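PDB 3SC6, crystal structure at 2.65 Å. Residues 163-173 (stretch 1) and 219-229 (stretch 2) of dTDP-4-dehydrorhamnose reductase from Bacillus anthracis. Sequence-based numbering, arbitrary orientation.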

# COMPACT_ATOMS: atom_id res chain seq x y z
N ASN A 163 -9.71 -4.45 8.25
CA ASN A 163 -9.19 -3.10 8.11
C ASN A 163 -9.85 -2.20 9.14
O ASN A 163 -10.79 -2.61 9.83
CB ASN A 163 -9.36 -2.59 6.68
CG ASN A 163 -10.81 -2.52 6.25
OD1 ASN A 163 -11.71 -2.50 7.07
ND2 ASN A 163 -11.03 -2.43 4.94
N PHE A 164 -9.38 -0.96 9.24
CA PHE A 164 -9.93 -0.02 10.20
C PHE A 164 -11.40 0.33 9.94
O PHE A 164 -12.14 0.57 10.88
CB PHE A 164 -9.08 1.25 10.24
CG PHE A 164 -9.53 2.27 11.25
CD1 PHE A 164 -9.04 2.24 12.55
CD2 PHE A 164 -10.43 3.27 10.90
CE1 PHE A 164 -9.45 3.17 13.48
CE2 PHE A 164 -10.83 4.22 11.83
CZ PHE A 164 -10.34 4.17 13.12
N VAL A 165 -11.82 0.35 8.69
CA VAL A 165 -13.22 0.68 8.40
C VAL A 165 -14.16 -0.44 8.84
O VAL A 165 -15.20 -0.16 9.44
CB VAL A 165 -13.44 1.01 6.92
CG1 VAL A 165 -14.91 1.29 6.66
CG2 VAL A 165 -12.60 2.21 6.53
N LYS A 166 -13.81 -1.69 8.55
CA LYS A 166 -14.65 -2.83 8.95
C LYS A 166 -14.70 -2.97 10.47
O LYS A 166 -15.72 -3.37 11.02
CB LYS A 166 -14.15 -4.14 8.35
CG LYS A 166 -14.18 -4.25 6.83
CD LYS A 166 -13.63 -5.62 6.40
CE LYS A 166 -13.61 -5.81 4.89
NZ LYS A 166 -14.97 -5.74 4.31
N THR A 167 -13.60 -2.66 11.14
CA THR A 167 -13.53 -2.75 12.60
C THR A 167 -14.50 -1.78 13.29
O THR A 167 -15.19 -2.16 14.23
CB THR A 167 -12.09 -2.54 13.13
OG1 THR A 167 -11.23 -3.55 12.61
CG2 THR A 167 -12.05 -2.61 14.65
N MET A 168 -14.54 -0.54 12.82
CA MET A 168 -15.44 0.46 13.42
C MET A 168 -16.91 0.05 13.28
O MET A 168 -17.68 0.17 14.23
CB MET A 168 -15.24 1.84 12.79
CG MET A 168 -13.86 2.48 12.97
SD MET A 168 -13.33 2.80 14.68
CE MET A 168 -12.40 1.33 15.09
N ILE A 169 -17.29 -0.44 12.10
CA ILE A 169 -18.68 -0.86 11.86
C ILE A 169 -19.03 -2.10 12.68
O ILE A 169 -20.18 -2.29 13.07
CB ILE A 169 -18.93 -1.16 10.37
CG1 ILE A 169 -18.66 0.08 9.52
CG2 ILE A 169 -20.36 -1.63 10.15
CD1 ILE A 169 -18.88 -0.14 8.04
N ARG A 170 -18.03 -2.93 12.94
CA ARG A 170 -18.21 -4.15 13.71
C ARG A 170 -18.38 -3.82 15.18
O ARG A 170 -19.31 -4.29 15.83
CB ARG A 170 -16.99 -5.04 13.52
CG ARG A 170 -17.02 -6.40 14.20
CD ARG A 170 -15.72 -7.14 13.91
NE ARG A 170 -15.51 -7.27 12.47
CZ ARG A 170 -14.43 -7.81 11.91
NH1 ARG A 170 -13.44 -8.29 12.66
NH2 ARG A 170 -14.34 -7.88 10.59
N LEU A 171 -17.48 -2.99 15.70
CA LEU A 171 -17.51 -2.58 17.09
C LEU A 171 -18.57 -1.51 17.34
O LEU A 171 -19.23 -1.51 18.38
CB LEU A 171 -16.13 -2.06 17.52
CG LEU A 171 -14.98 -3.05 17.39
CD1 LEU A 171 -13.66 -2.40 17.77
CD2 LEU A 171 -15.22 -4.30 18.23
N GLY A 172 -18.73 -0.61 16.38
CA GLY A 172 -19.70 0.48 16.49
C GLY A 172 -21.12 0.07 16.86
O GLY A 172 -21.77 0.74 17.66
N LYS A 173 -21.59 -1.02 16.27
CA LYS A 173 -22.95 -1.51 16.54
C LYS A 173 -23.17 -1.92 18.00
O LYS A 173 -24.27 -1.79 18.52
CB LYS A 173 -23.29 -2.70 15.63
CG LYS A 173 -23.27 -2.38 14.14
CD LYS A 173 -23.58 -3.61 13.31
CE LYS A 173 -23.55 -3.29 11.82
NZ LYS A 173 -23.84 -4.49 10.98
N SER A 219 -7.24 11.91 10.29
CA SER A 219 -6.81 11.34 11.57
C SER A 219 -7.75 10.19 11.87
O SER A 219 -8.93 10.27 11.52
CB SER A 219 -6.87 12.37 12.69
OG SER A 219 -8.19 12.82 12.90
N TRP A 220 -7.26 9.14 12.53
CA TRP A 220 -8.12 8.00 12.84
C TRP A 220 -9.40 8.46 13.51
O TRP A 220 -10.47 7.91 13.25
CB TRP A 220 -7.41 6.97 13.72
CG TRP A 220 -6.17 6.42 13.11
CD1 TRP A 220 -4.89 6.72 13.46
CD2 TRP A 220 -6.08 5.57 11.96
NE1 TRP A 220 -4.00 6.06 12.65
CE2 TRP A 220 -4.71 5.35 11.71
CE3 TRP A 220 -7.03 4.96 11.14
CZ2 TRP A 220 -4.27 4.54 10.67
CZ3 TRP A 220 -6.59 4.15 10.10
CH2 TRP A 220 -5.21 3.95 9.88
N PHE A 221 -9.28 9.48 14.35
CA PHE A 221 -10.41 10.05 15.07
C PHE A 221 -11.43 10.68 14.12
O PHE A 221 -12.59 10.28 14.11
CB PHE A 221 -9.88 11.07 16.09
CG PHE A 221 -10.94 11.76 16.88
CD1 PHE A 221 -11.48 11.17 18.01
CD2 PHE A 221 -11.35 13.04 16.53
CE1 PHE A 221 -12.45 11.81 18.75
CE2 PHE A 221 -12.31 13.69 17.28
CZ PHE A 221 -12.87 13.08 18.39
N GLU A 222 -11.00 11.65 13.31
CA GLU A 222 -11.90 12.31 12.35
C GLU A 222 -12.40 11.31 11.33
O GLU A 222 -13.54 11.39 10.85
CB GLU A 222 -11.19 13.45 11.63
CG GLU A 222 -10.73 14.59 12.52
CD GLU A 222 -10.00 15.67 11.75
OE1 GLU A 222 -9.76 15.50 10.53
OE2 GLU A 222 -9.64 16.70 12.38
N PHE A 223 -11.53 10.37 10.97
CA PHE A 223 -11.85 9.34 10.01
C PHE A 223 -12.92 8.45 10.63
O PHE A 223 -13.92 8.13 9.98
CB PHE A 223 -10.57 8.57 9.64
CG PHE A 223 -10.78 7.47 8.63
CD1 PHE A 223 -11.03 7.77 7.31
CD2 PHE A 223 -10.57 6.15 8.98
CE1 PHE A 223 -11.19 6.78 6.38
CE2 PHE A 223 -10.71 5.15 8.04
CZ PHE A 223 -11.02 5.47 6.74
N ALA A 224 -12.73 8.10 11.90
CA ALA A 224 -13.69 7.27 12.61
C ALA A 224 -15.07 7.92 12.58
O ALA A 224 -16.04 7.29 12.19
CB ALA A 224 -13.24 7.04 14.04
N LYS A 225 -15.14 9.20 12.98
CA LYS A 225 -16.42 9.91 12.98
C LYS A 225 -17.12 9.85 11.64
O LYS A 225 -18.30 9.50 11.56
CB LYS A 225 -16.26 11.40 13.32
CG LYS A 225 -15.79 11.75 14.72
CD LYS A 225 -15.74 13.28 14.85
CE LYS A 225 -15.34 13.73 16.23
NZ LYS A 225 -16.29 13.30 17.28
N LYS A 226 -16.39 10.20 10.59
CA LYS A 226 -16.97 10.20 9.26
C LYS A 226 -17.36 8.80 8.75
O LYS A 226 -18.19 8.68 7.85
CB LYS A 226 -16.10 11.00 8.28
CG LYS A 226 -16.67 11.10 6.88
CD LYS A 226 -15.94 12.12 6.03
CE LYS A 226 -16.09 13.54 6.60
NZ LYS A 226 -15.40 14.57 5.78
N ILE A 227 -16.78 7.75 9.33
CA ILE A 227 -17.14 6.40 8.91
C ILE A 227 -18.56 6.16 9.42
O ILE A 227 -19.39 5.59 8.71
CB ILE A 227 -16.19 5.31 9.46
CG1 ILE A 227 -14.80 5.47 8.84
CG2 ILE A 227 -16.71 3.93 9.10
CD1 ILE A 227 -13.80 4.44 9.31
N PHE A 228 -18.83 6.61 10.64
CA PHE A 228 -20.16 6.45 11.23
C PHE A 228 -21.14 7.41 10.59
O PHE A 228 -22.34 7.17 10.58
CB PHE A 228 -20.14 6.66 12.75
CG PHE A 228 -19.21 5.74 13.48
CD1 PHE A 228 -19.24 4.38 13.25
CD2 PHE A 228 -18.35 6.22 14.45
CE1 PHE A 228 -18.39 3.52 13.92
CE2 PHE A 228 -17.51 5.37 15.14
CZ PHE A 228 -17.53 4.02 14.87
N SER A 229 -20.62 8.52 10.06
CA SER A 229 -21.46 9.51 9.40
C SER A 229 -22.12 8.85 8.18
O SER A 229 -23.33 8.93 8.02
CB SER A 229 -20.64 10.73 8.98
OG SER A 229 -21.46 11.70 8.35

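Two side chains form reciprocal knobs: F164 sits among W220, F223, A224 and I227, and I227 among F164, V165, M168 and I169. Each helix thus supplies a knob and a hole, and each knob helps to line the hole that receives the other. The two knobs touch where F164 CE2 lies 3.9 Å from I227 CD1.

The frame for this exchange is a pair of helices crossing at -62°, with axes 10.0 Å apart at closest approach. The contacts run from F164 to G172 and from W220 to F228, burying 438 Å² over both sides. No hydrogen bond crosses between them; the contact rests on apolar fit, aromatic geometry and one approach of a ring to a backbone carbonyl.

F164 gives up the most surface to the opposing helix. Its t rotamer carries on from a CA-to-CB bond that already points toward the partner, and its ring has W220 over one face and A224 at its edge, with F223 and I227 also close. W220 turns its edge to that face, CE3 coming within 3.7 Å of F164 CD1, with the ring planes at 50°. W220 starts sideways from its own backbone, and only the end of its side chain comes nearer. F223 meets F164 rim to rim, neither ring over the face of the other, with F164 CD2 3.4 Å from F223 CE2. At the edge of the F164 ring, near its plane, the small A224 is the neighbour: its CB is 4.2 Å from F164 CZ.

I227 works with aliphatic reach. Its CD1 lies 3.8 Å from V165 CG2 and 4.2 Å from M168 CG, while its CG2 is 4.3 Å from I169 CG1. V165 is shared between I227 and F223, since its CG2 also stands 3.6 Å from F223 CZ.

Farther along, F228 serves the later turns of the first helix. Like W220 it leaves its backbone sideways, and its end then comes nearer, bringing CE1 to 3.7 Å from M168 CB and 3.4 Å from M168 O. That oxygen lies at the ring's edge, near its plane, and also accepts from G172 N at 2.5 Å within the helix. The absence of a side chain at G172 matters here: F228 CE1 is 4.2 Å from G172 CA, and an ideal CB on G172 would fall 2.9 Å from F228 CE1, a clash, and 2.5 Å from M168 O, also a clash, so the partner ring and the helix's own backbone both leave no room for it. M168 points toward the partner at CB, but its end leads away; its SD is 4.3 Å from A224 CB and lies 5.5 Å from the centroid of the F228 ring, obliquely. The recurring rule is that a small residue sits beside a ring: A224 at the edge of F164, G172 next to F228 CE1.

Both helices begin with the same device. N163 OD1 accepts from K166 N at 2.7 Å, and S219 OG accepts from E222 N at 3.1 Å. Neither cap touches the other stretch, but each directly precedes an aromatic residue of the contact, F164 in one helix and W220 in the other.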